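Local coordinates for protein glutathione S-transferase-3 (Necator americanus, PDB 3W8S) that probably conjugates glutathione to electrophilic halide compounds, releasing the halide, as a sigma-class glutathione transferase involved in detoxification, at residues K5-D10 / I32-D37; D89-Q94 / G134-F139; A128-F133 / D176-I181. All coordinates share one frame; numbering follows the deposited sequence.

In the fold
Contact 1 lies in the thioredoxin-like N-terminal region beside bound glutathione, whereas contacts 2 and 3 share helix 117-143 of the helical part, across the chain's centre; their centres are about 30 and 32 Å from that of contact 1. The chemistry of contact 1 is mainly polar: a parallel strand ladder, a salt bridge and a water, with one pocket residue at its end. Neither contact 2 nor contact 3 has a hydrogen bond between its segments. Contact 2 is the most buried, a mainly apolar helix pair; contact 3, partly buried, is aromatic and reaches the surface at one end. Their centres lie about 11 Å apart, and they meet where Met136 and Thr137 pack on Ile181.

Contact 1: residues K5-D10 / I32-D37; sequences KLTYFD and IRLSHD. With GSH (glutathione), chain B.
Tyr8 O is gripped twice by the neighbouring strand: Leu34 N donates to it at 2.8 Å, and the CA-H of Arg33 points at the same oxygen. These contacts belong to a parallel pair, strands 4-9 and 30-34, the two strands of a beta-alpha-beta unit in the thioredoxin-like domain. Ile32 bonds through both its backbone polar atoms, its N donating to Leu6 O at 2.8 Å and its O accepting from Tyr8 N at 3.0 Å. The short segment axes approach to 4.5 Å, their directions 30° apart.

Thr7 and Ile32 share one face of the sheet. There Thr7 CG2, anti to its backbone N, comes 3.6 Å from Leu34 CD1, while OG1 faces the Ile32 side chain. The other face carries Tyr8 and Arg33. The Tyr8 hydroxyl bonds to Ala14 N, and its side chain touches Arg19 of helix 16-25, which connects the strands. Arg33 has two acidic partners: NH2 pairs with Asp31, and NH1 meets Asp10 OD1 at 3.2 Å, in the guanidinium plane but with the carboxylate turned 88° to it.

Phe9 belongs to the glutathione pocket. Its ring presents an edge to the ligand, with CE2 3.6 Å from the glutathione O2. Beyond the Tyr8-Leu34 bond a water bridges the segments, donating to Leu34 O at 2.6 Å and accepting from Asp10 N.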
loop_
_atom_site.group_PDB
_atom_site.type_symbol
_atom_site.label_atom_id
_atom_site.label_comp_id
_atom_site.label_asym_id
_atom_site.label_seq_id
_atom_site.Cartn_x
_atom_site.Cartn_y
_atom_site.Cartn_z
ATOM N N LYS A 5 -5.748 -13.873 -15.966
ATOM C CA LYS A 5 -4.644 -14.803 -15.657
ATOM C C LYS A 5 -3.966 -14.253 -14.431
ATOM O O LYS A 5 -3.669 -13.090 -14.407
ATOM C CB LYS A 5 -3.579 -14.776 -16.761
ATOM C CG LYS A 5 -4.060 -15.345 -18.114
ATOM C CD LYS A 5 -2.865 -15.305 -19.085
ATOM C CE LYS A 5 -3.349 -15.293 -20.534
ATOM N NZ LYS A 5 -2.220 -14.997 -21.481
ATOM N N LEU A 6 -3.707 -15.069 -13.435
ATOM C CA LEU A 6 -2.989 -14.573 -12.272
ATOM C C LEU A 6 -1.683 -15.386 -12.188
ATOM O O LEU A 6 -1.739 -16.607 -12.142
ATOM C CB LEU A 6 -3.793 -14.771 -10.980
ATOM C CG LEU A 6 -3.084 -14.444 -9.628
ATOM C CD1 LEU A 6 -2.954 -12.909 -9.578
ATOM C CD2 LEU A 6 -3.895 -14.992 -8.424
ATOM N N THR A 7 -0.531 -14.719 -12.158
ATOM C CA THR A 7 0.773 -15.406 -12.042
ATOM C C THR A 7 1.442 -15.129 -10.675
ATOM O O THR A 7 1.534 -13.954 -10.215
ATOM C CB THR A 7 1.708 -14.964 -13.151
ATOM O OG1 THR A 7 1.054 -15.194 -14.419
ATOM C CG2 THR A 7 3.029 -15.710 -13.081
ATOM N N TYR A 8 1.823 -16.216 -10.025
ATOM C CA TYR A 8 2.502 -16.136 -8.802
ATOM C C TYR A 8 3.473 -17.323 -8.773
ATOM O O TYR A 8 3.622 -18.038 -9.771
ATOM C CB TYR A 8 1.482 -16.178 -7.607
ATOM C CG TYR A 8 2.149 -15.804 -6.270
ATOM C CD1 TYR A 8 2.795 -14.541 -6.120
ATOM C CD2 TYR A 8 2.146 -16.693 -5.169
ATOM C CE1 TYR A 8 3.428 -14.181 -4.930
ATOM C CE2 TYR A 8 2.758 -16.341 -3.977
ATOM C CZ TYR A 8 3.396 -15.080 -3.881
ATOM O OH TYR A 8 3.964 -14.666 -2.713
ATOM N N PHE A 9 4.159 -17.503 -7.651
ATOM C CA PHE A 9 4.912 -18.743 -7.411
ATOM C C PHE A 9 3.978 -19.788 -6.870
ATOM O O PHE A 9 2.749 -19.528 -6.696
ATOM C CB PHE A 9 6.038 -18.493 -6.375
ATOM C CG PHE A 9 7.061 -17.507 -6.895
ATOM C CD1 PHE A 9 7.911 -17.884 -7.952
ATOM C CD2 PHE A 9 7.084 -16.185 -6.436
ATOM C CE1 PHE A 9 8.853 -16.999 -8.472
ATOM C CE2 PHE A 9 8.025 -15.263 -6.990
ATOM C CZ PHE A 9 8.897 -15.672 -8.009
ATOM N N ASP A 10 4.520 -20.959 -6.582
ATOM C CA ASP A 10 3.626 -22.054 -6.015
ATOM C C ASP A 10 3.436 -21.896 -4.533
ATOM O O ASP A 10 4.068 -22.620 -3.716
ATOM C CB ASP A 10 4.206 -23.463 -6.254
ATOM C CG ASP A 10 3.101 -24.580 -6.207
ATOM O OD1 ASP A 10 1.925 -24.281 -5.920
ATOM O OD2 ASP A 10 3.406 -25.775 -6.424
ATOM N N ILE A 32 -1.742 -19.371 -12.469
ATOM C CA ILE A 32 -0.436 -19.771 -13.024
ATOM C C ILE A 32 0.586 -19.738 -11.895
ATOM O O ILE A 32 0.641 -18.727 -11.138
ATOM C CB ILE A 32 -0.037 -18.815 -14.134
ATOM C CG1 ILE A 32 -1.061 -18.920 -15.298
ATOM C CG2 ILE A 32 1.405 -19.082 -14.577
ATOM C CD1 ILE A 32 -0.964 -17.776 -16.259
ATOM N N ARG A 33 1.335 -20.824 -11.723
ATOM C CA ARG A 33 2.194 -20.938 -10.561
ATOM C C ARG A 33 3.583 -21.307 -11.117
ATOM O O ARG A 33 3.766 -22.392 -11.625
ATOM C CB ARG A 33 1.673 -21.989 -9.570
ATOM C CG ARG A 33 0.489 -21.484 -8.714
ATOM C CD ARG A 33 -0.113 -22.635 -7.912
ATOM N NE ARG A 33 -1.396 -22.221 -7.305
ATOM C CZ ARG A 33 -1.628 -22.186 -5.996
ATOM N NH1 ARG A 33 -0.660 -22.575 -5.131
ATOM N NH2 ARG A 33 -2.837 -21.783 -5.545
ATOM N N LEU A 34 4.523 -20.370 -11.095
ATOM C CA LEU A 34 5.836 -20.603 -11.738
ATOM C C LEU A 34 6.778 -21.220 -10.746
ATOM O O LEU A 34 6.749 -20.858 -9.550
ATOM C CB LEU A 34 6.420 -19.286 -12.229
ATOM C CG LEU A 34 5.617 -18.423 -13.180
ATOM C CD1 LEU A 34 6.362 -17.122 -13.532
ATOM C CD2 LEU A 34 5.382 -19.272 -14.438
ATOM N N SER A 35 7.653 -22.112 -11.235
ATOM C CA SER A 35 8.639 -22.752 -10.383
ATOM C C SER A 35 9.763 -21.788 -10.187
ATOM O O SER A 35 9.979 -20.845 -10.997
ATOM C CB SER A 35 9.235 -24.033 -11.054
ATOM O OG SER A 35 9.935 -23.689 -12.259
ATOM N N HIS A 36 10.536 -22.045 -9.143
ATOM C CA HIS A 36 11.769 -21.262 -8.900
ATOM C C HIS A 36 12.694 -21.340 -10.142
ATOM O O HIS A 36 13.260 -20.349 -10.568
ATOM C CB HIS A 36 12.464 -21.770 -7.601
ATOM C CG HIS A 36 13.859 -21.238 -7.391
ATOM N ND1 HIS A 36 14.119 -20.044 -6.739
ATOM C CD2 HIS A 36 15.073 -21.738 -7.748
ATOM C CE1 HIS A 36 15.425 -19.821 -6.719
ATOM N NE2 HIS A 36 16.026 -20.838 -7.314
ATOM N N ASP A 37 12.772 -22.482 -10.804
ATOM C CA ASP A 37 13.774 -22.599 -11.853
ATOM C C ASP A 37 13.415 -21.842 -13.090
ATOM O O ASP A 37 14.279 -21.380 -13.799
ATOM C CB ASP A 37 14.019 -24.066 -12.255
ATOM C CG ASP A 37 14.843 -24.811 -11.243
ATOM O OD1 ASP A 37 15.374 -24.198 -10.277
ATOM O OD2 ASP A 37 14.930 -26.039 -11.413
HETATM N N1 GSH B . 4.603 -5.030 -2.942
HETATM C CA1 GSH B . 4.645 -6.198 -3.821
HETATM C C1 GSH B . 3.256 -6.816 -3.870
HETATM O O11 GSH B . 2.860 -7.433 -4.883
HETATM O O12 GSH B . 2.519 -6.669 -2.871
HETATM C CB1 GSH B . 5.670 -7.232 -3.329
HETATM C CG1 GSH B . 5.849 -8.312 -4.426
HETATM C CD1 GSH B . 6.882 -9.361 -3.994
HETATM O OE1 GSH B . 7.474 -9.289 -2.916
HETATM N N2 GSH B . 7.158 -10.343 -4.857
HETATM C CA2 GSH B . 8.072 -11.423 -4.562
HETATM C C2 GSH B . 8.871 -11.718 -5.797
HETATM O O2 GSH B . 8.313 -11.708 -6.891
HETATM C CB2 GSH B . 7.234 -12.665 -4.189
HETATM S SG2 GSH B . 8.258 -13.972 -3.500
HETATM N N3 GSH B . 10.176 -12.023 -5.658
HETATM C CA3 GSH B . 10.947 -12.504 -6.787
HETATM C C3 GSH B . 11.896 -11.430 -7.290
HETATM O O31 GSH B . 12.592 -11.670 -8.292
HETATM O O32 GSH B . 11.957 -10.324 -6.713
HETATM O O HOH W 1 7.223 -21.700 -7.154
#

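Contact 2: residues D89-Q94 / G134-F139; sequences DSITDQ and GFMTNF
Ile91 and Phe139 meet tip to tip in the tight part of this antiparallel pair, helices 82-101 and 117-143 of the all-helical C-terminal part of the glutathione transferase fold. Ile91 CD1 stands 3.9 Å from the centroid of the Phe139 ring and only 7° off its normal, a CH-pi contact over the face. The chain reaches that point because CG1 lies anti to the carbonyl carbon and CD1 continues outward (chi2 165°). The other branch, CG2, touches Met136 SD at 3.7 Å; the Met136 chain, bent at chi2 and chi3, turns its end toward Ile91. The short segment axes come no closer than 11.6 Å, at 163° between their directions, and the contact is made by side chains alone.

The looser part is at Gln94 and Phe135, where the amide plane stands about perpendicular to the ring and NE2 comes no nearer than 4.0 Å, to Phe135 CD2. Phe135 is partly exposed and packs on Pro47 of the second subunit, while Gln94 OE1 accepts a hydrogen bond from Gln63 NE2 of that subunit.

Ala156 of helix 155-170 packs on Ile91, the loop residue Leu148 touches both Ile91 and Phe139, and helix 179-189 meets Met136 through Ile181.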
loop_
_atom_site.group_PDB
_atom_site.type_symbol
_atom_site.label_atom_id
_atom_site.label_comp_id
_atom_site.label_asym_id
_atom_site.label_seq_id
_atom_site.Cartn_x
_atom_site.Cartn_y
_atom_site.Cartn_z
ATOM N N ASP A 89 -9.451 0.177 2.244
ATOM C CA ASP A 89 -8.043 0.472 1.836
ATOM C C ASP A 89 -7.155 0.791 3.046
ATOM O O ASP A 89 -6.030 0.323 3.098
ATOM C CB ASP A 89 -8.019 1.686 0.931
ATOM C CG ASP A 89 -8.583 1.391 -0.465
ATOM O OD1 ASP A 89 -8.830 0.217 -0.790
ATOM O OD2 ASP A 89 -8.740 2.332 -1.274
ATOM N N SER A 90 -7.664 1.545 4.015
ATOM C CA SER A 90 -6.803 1.952 5.178
ATOM C C SER A 90 -6.455 0.672 5.971
ATOM O O SER A 90 -5.343 0.486 6.456
ATOM C CB SER A 90 -7.536 2.994 6.097
ATOM O OG SER A 90 -8.568 2.398 6.930
ATOM N N ILE A 91 -7.432 -0.246 6.083
ATOM C CA ILE A 91 -7.191 -1.464 6.835
ATOM C C ILE A 91 -6.168 -2.366 6.129
ATOM O O ILE A 91 -5.247 -2.944 6.816
ATOM C CB ILE A 91 -8.519 -2.299 7.107
ATOM C CG1 ILE A 91 -9.392 -1.618 8.198
ATOM C CG2 ILE A 91 -8.127 -3.725 7.500
ATOM C CD1 ILE A 91 -10.826 -2.172 8.245
ATOM N N THR A 92 -6.278 -2.510 4.808
ATOM C CA THR A 92 -5.268 -3.319 4.088
ATOM C C THR A 92 -3.883 -2.647 4.098
ATOM O O THR A 92 -2.895 -3.316 4.182
ATOM C CB THR A 92 -5.735 -3.731 2.683
ATOM O OG1 THR A 92 -5.907 -2.561 1.899
ATOM C CG2 THR A 92 -7.149 -4.395 2.820
ATOM N N ASP A 93 -3.830 -1.317 4.093
ATOM C CA ASP A 93 -2.542 -0.640 4.222
ATOM C C ASP A 93 -1.949 -0.876 5.638
ATOM O O ASP A 93 -0.725 -1.066 5.795
ATOM C CB ASP A 93 -2.686 0.866 3.954
ATOM C CG ASP A 93 -2.553 1.211 2.428
ATOM O OD1 ASP A 93 -2.255 0.292 1.604
ATOM O OD2 ASP A 93 -2.719 2.409 2.077
ATOM N N GLN A 94 -2.788 -0.842 6.658
ATOM C CA GLN A 94 -2.258 -1.173 8.001
ATOM C C GLN A 94 -1.711 -2.626 8.099
ATOM O O GLN A 94 -0.754 -2.931 8.840
ATOM C CB GLN A 94 -3.354 -0.939 9.089
ATOM C CG GLN A 94 -2.855 -1.066 10.570
ATOM C CD GLN A 94 -1.776 -0.023 10.924
ATOM O OE1 GLN A 94 -1.659 1.059 10.280
ATOM N NE2 GLN A 94 -1.023 -0.296 12.001
ATOM N N GLY A 134 -5.479 -5.325 18.049
ATOM C CA GLY A 134 -6.200 -4.336 18.843
ATOM C C GLY A 134 -6.853 -3.317 17.933
ATOM O O GLY A 134 -8.001 -2.978 18.133
ATOM N N PHE A 135 -6.159 -2.833 16.918
ATOM C CA PHE A 135 -6.861 -1.891 15.988
ATOM C C PHE A 135 -8.000 -2.579 15.246
ATOM O O PHE A 135 -9.021 -1.946 15.015
ATOM C CB PHE A 135 -5.880 -1.286 14.959
ATOM C CG PHE A 135 -4.793 -0.445 15.615
ATOM C CD1 PHE A 135 -5.127 0.476 16.608
ATOM C CD2 PHE A 135 -3.454 -0.557 15.212
ATOM C CE1 PHE A 135 -4.144 1.258 17.231
ATOM C CE2 PHE A 135 -2.449 0.261 15.793
ATOM C CZ PHE A 135 -2.804 1.137 16.804
ATOM N N MET A 136 -7.793 -3.812 14.778
ATOM C CA MET A 136 -8.863 -4.511 14.029
ATOM C C MET A 136 -10.068 -4.744 14.935
ATOM O O MET A 136 -11.237 -4.632 14.491
ATOM C CB MET A 136 -8.392 -5.866 13.504
ATOM C CG MET A 136 -7.272 -5.763 12.432
ATOM S SD MET A 136 -7.756 -4.721 11.011
ATOM C CE MET A 136 -7.128 -3.066 11.505
ATOM N N THR A 137 -9.799 -5.132 16.188
ATOM C CA THR A 137 -10.915 -5.274 17.152
ATOM C C THR A 137 -11.718 -3.991 17.384
ATOM O O THR A 137 -12.949 -4.049 17.541
ATOM C CB THR A 137 -10.408 -5.808 18.530
ATOM O OG1 THR A 137 -9.687 -7.042 18.328
ATOM C CG2 THR A 137 -11.636 -6.057 19.508
ATOM N N ASN A 138 -11.077 -2.814 17.393
ATOM C CA ASN A 138 -11.888 -1.548 17.505
ATOM C C ASN A 138 -12.835 -1.442 16.303
ATOM O O ASN A 138 -13.958 -0.978 16.423
ATOM C CB ASN A 138 -10.988 -0.328 17.457
ATOM C CG ASN A 138 -10.050 -0.254 18.611
ATOM O OD1 ASN A 138 -10.244 -0.930 19.648
ATOM N ND2 ASN A 138 -8.972 0.562 18.446
ATOM N N PHE A 139 -12.355 -1.809 15.100
ATOM C CA PHE A 139 -13.302 -1.800 13.939
ATOM C C PHE A 139 -14.475 -2.779 14.166
ATOM O O PHE A 139 -15.602 -2.443 13.914
ATOM C CB PHE A 139 -12.634 -2.125 12.608
ATOM C CG PHE A 139 -11.973 -0.964 11.970
ATOM C CD1 PHE A 139 -12.692 -0.160 11.104
ATOM C CD2 PHE A 139 -10.618 -0.688 12.192
ATOM C CE1 PHE A 139 -12.076 0.896 10.459
ATOM C CE2 PHE A 139 -9.974 0.366 11.558
ATOM C CZ PHE A 139 -10.701 1.168 10.666
#

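Contact 3: residues A128-F133 / D176-I181; sequences AREKFF and DGFPEI
An aromatic contact, with Phe133 at its centre, joins two elements of the C-terminal helical domain: helix 117-143 and the turn leading into helix 179-189, where Phe178 occupies the N-cap position. The rings form a T-shaped pair: the edge of Phe133 points to the face of Phe178, with centroids 5.6 Å apart and planes at 85°. The backbone end of Phe133 shares that face, since CB sits 3.7 Å from the Phe178 centroid and 11° off its normal, a CH-pi contact. With CG anti to the carbonyl carbon (chi1 -80°), the Phe133 ring is sandwiched: Arg129 CG lies over one face and Ile181 CG2 over the opposite one, 3.8 Å from the centroid.

The Phe178 ring also meets Glu130 and Arg129: its CZ reaches Glu130 O at 3.7 Å, and its CE2 lies over the face of the Arg129 guanidinium, 3.9 Å from Arg129 CZ. That guanidinium is hydrogen-bonded to backbone oxygens, NH1 to Ile174 O and NH2 to Leu126 O. The Phe178 and Glu130 side is partly open to solvent, whereas Phe133 and Ile181 are buried.

Helix 155-170 packs against the buried residues, its Leu160 touching both Phe133 and Ile181 and its Ala164 touching Phe133.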
loop_
_atom_site.group_PDB
_atom_site.type_symbol
_atom_site.label_atom_id
_atom_site.label_comp_id
_atom_site.label_asym_id
_atom_site.label_seq_id
_atom_site.Cartn_x
_atom_site.Cartn_y
_atom_site.Cartn_z
ATOM N N ALA A 128 3.738 -7.467 17.676
ATOM C CA ALA A 128 3.169 -6.797 16.493
ATOM C C ALA A 128 1.702 -7.173 16.314
ATOM O O ALA A 128 0.940 -6.268 16.023
ATOM C CB ALA A 128 3.957 -7.148 15.212
ATOM N N ARG A 129 1.315 -8.475 16.479
ATOM C CA ARG A 129 -0.084 -9.005 16.217
ATOM C C ARG A 129 -0.942 -8.315 17.289
ATOM O O ARG A 129 -2.133 -7.921 17.059
ATOM C CB ARG A 129 -0.194 -10.605 16.416
ATOM C CG ARG A 129 -1.624 -10.999 16.929
ATOM C CD ARG A 129 -1.999 -12.004 18.033
ATOM N NE ARG A 129 -1.285 -11.513 19.015
ATOM C CZ ARG A 129 -1.179 -11.845 20.262
ATOM N NH1 ARG A 129 -1.851 -12.768 20.953
ATOM N NH2 ARG A 129 -0.311 -11.046 20.752
ATOM N N GLU A 130 -0.368 -8.136 18.494
ATOM C CA GLU A 130 -1.157 -7.489 19.572
ATOM C C GLU A 130 -1.618 -6.061 19.162
ATOM O O GLU A 130 -2.766 -5.659 19.399
ATOM C CB GLU A 130 -0.357 -7.394 20.882
ATOM C CG GLU A 130 -1.021 -6.559 21.950
ATOM C CD GLU A 130 -0.269 -6.558 23.309
ATOM O OE1 GLU A 130 0.075 -7.666 23.844
ATOM O OE2 GLU A 130 -0.005 -5.439 23.814
ATOM N N LYS A 131 -0.706 -5.277 18.614
ATOM C CA LYS A 131 -1.118 -3.941 18.233
ATOM C C LYS A 131 -2.120 -4.023 17.055
ATOM O O LYS A 131 -3.136 -3.289 17.039
ATOM C CB LYS A 131 0.088 -3.154 17.700
ATOM C CG LYS A 131 1.140 -3.004 18.795
ATOM C CD LYS A 131 2.327 -2.147 18.336
ATOM C CE LYS A 131 3.219 -3.012 17.443
ATOM N NZ LYS A 131 4.533 -2.361 17.232
ATOM N N PHE A 132 -1.782 -4.854 16.065
ATOM C CA PHE A 132 -2.640 -4.932 14.828
ATOM C C PHE A 132 -4.071 -5.485 15.184
ATOM O O PHE A 132 -5.121 -4.888 14.829
ATOM C CB PHE A 132 -1.937 -5.748 13.738
ATOM C CG PHE A 132 -2.792 -5.983 12.524
ATOM C CD1 PHE A 132 -3.183 -4.887 11.704
ATOM C CD2 PHE A 132 -3.196 -7.282 12.167
ATOM C CE1 PHE A 132 -3.996 -5.084 10.595
ATOM C CE2 PHE A 132 -4.019 -7.481 11.034
ATOM C CZ PHE A 132 -4.391 -6.380 10.238
ATOM N N PHE A 133 -4.124 -6.584 15.934
ATOM C CA PHE A 133 -5.405 -7.136 16.385
ATOM C C PHE A 133 -6.172 -6.149 17.278
ATOM O O PHE A 133 -7.400 -6.133 17.282
ATOM C CB PHE A 133 -5.200 -8.453 17.177
ATOM C CG PHE A 133 -4.989 -9.670 16.328
ATOM C CD1 PHE A 133 -4.674 -9.540 14.944
ATOM C CD2 PHE A 133 -5.077 -10.970 16.903
ATOM C CE1 PHE A 133 -4.463 -10.662 14.161
ATOM C CE2 PHE A 133 -4.813 -12.094 16.124
ATOM C CZ PHE A 133 -4.548 -11.943 14.746
ATOM N N ASP A 176 -5.288 -15.569 21.866
ATOM C CA ASP A 176 -5.433 -15.321 23.295
ATOM C C ASP A 176 -5.616 -13.815 23.552
ATOM O O ASP A 176 -4.746 -13.024 23.167
ATOM C CB ASP A 176 -4.262 -15.860 24.125
ATOM C CG ASP A 176 -4.169 -17.421 24.109
ATOM O OD1 ASP A 176 -5.018 -18.070 23.498
ATOM O OD2 ASP A 176 -3.214 -17.977 24.695
ATOM N N GLY A 177 -6.739 -13.438 24.190
ATOM C CA GLY A 177 -7.069 -12.023 24.463
ATOM C C GLY A 177 -7.755 -11.269 23.332
ATOM O O GLY A 177 -8.108 -10.089 23.501
ATOM N N PHE A 178 -8.004 -11.966 22.214
ATOM C CA PHE A 178 -8.693 -11.403 21.088
ATOM C C PHE A 178 -9.848 -12.328 20.597
ATOM O O PHE A 178 -9.808 -12.864 19.460
ATOM C CB PHE A 178 -7.671 -11.116 19.957
ATOM C CG PHE A 178 -6.609 -10.141 20.370
ATOM C CD1 PHE A 178 -6.901 -8.791 20.474
ATOM C CD2 PHE A 178 -5.345 -10.606 20.726
ATOM C CE1 PHE A 178 -5.918 -7.890 20.913
ATOM C CE2 PHE A 178 -4.345 -9.724 21.139
ATOM C CZ PHE A 178 -4.645 -8.353 21.208
ATOM N N PRO A 179 -10.911 -12.398 21.410
ATOM C CA PRO A 179 -11.982 -13.289 21.065
ATOM C C PRO A 179 -12.766 -12.763 19.860
ATOM O O PRO A 179 -13.261 -13.603 19.118
ATOM C CB PRO A 179 -12.828 -13.355 22.348
ATOM C CG PRO A 179 -12.476 -12.070 23.124
ATOM C CD PRO A 179 -11.043 -11.818 22.762
ATOM N N GLU A 180 -12.882 -11.428 19.647
ATOM C CA GLU A 180 -13.507 -10.892 18.413
ATOM C C GLU A 180 -12.748 -11.302 17.155
ATOM O O GLU A 180 -13.351 -11.625 16.146
ATOM C CB GLU A 180 -13.706 -9.340 18.443
ATOM C CG GLU A 180 -14.657 -8.850 19.558
ATOM C CD GLU A 180 -13.956 -8.688 20.923
ATOM O OE1 GLU A 180 -12.774 -9.129 21.137
ATOM O OE2 GLU A 180 -14.620 -8.137 21.810
ATOM N N ILE A 181 -11.420 -11.250 17.203
ATOM C CA ILE A 181 -10.613 -11.672 16.052
ATOM C C ILE A 181 -10.871 -13.156 15.738
ATOM O O ILE A 181 -11.028 -13.538 14.546
ATOM C CB ILE A 181 -9.082 -11.419 16.229
ATOM C CG1 ILE A 181 -8.794 -9.921 16.490
ATOM C CG2 ILE A 181 -8.307 -11.937 14.993
ATOM C CD1 ILE A 181 -9.230 -8.969 15.342
#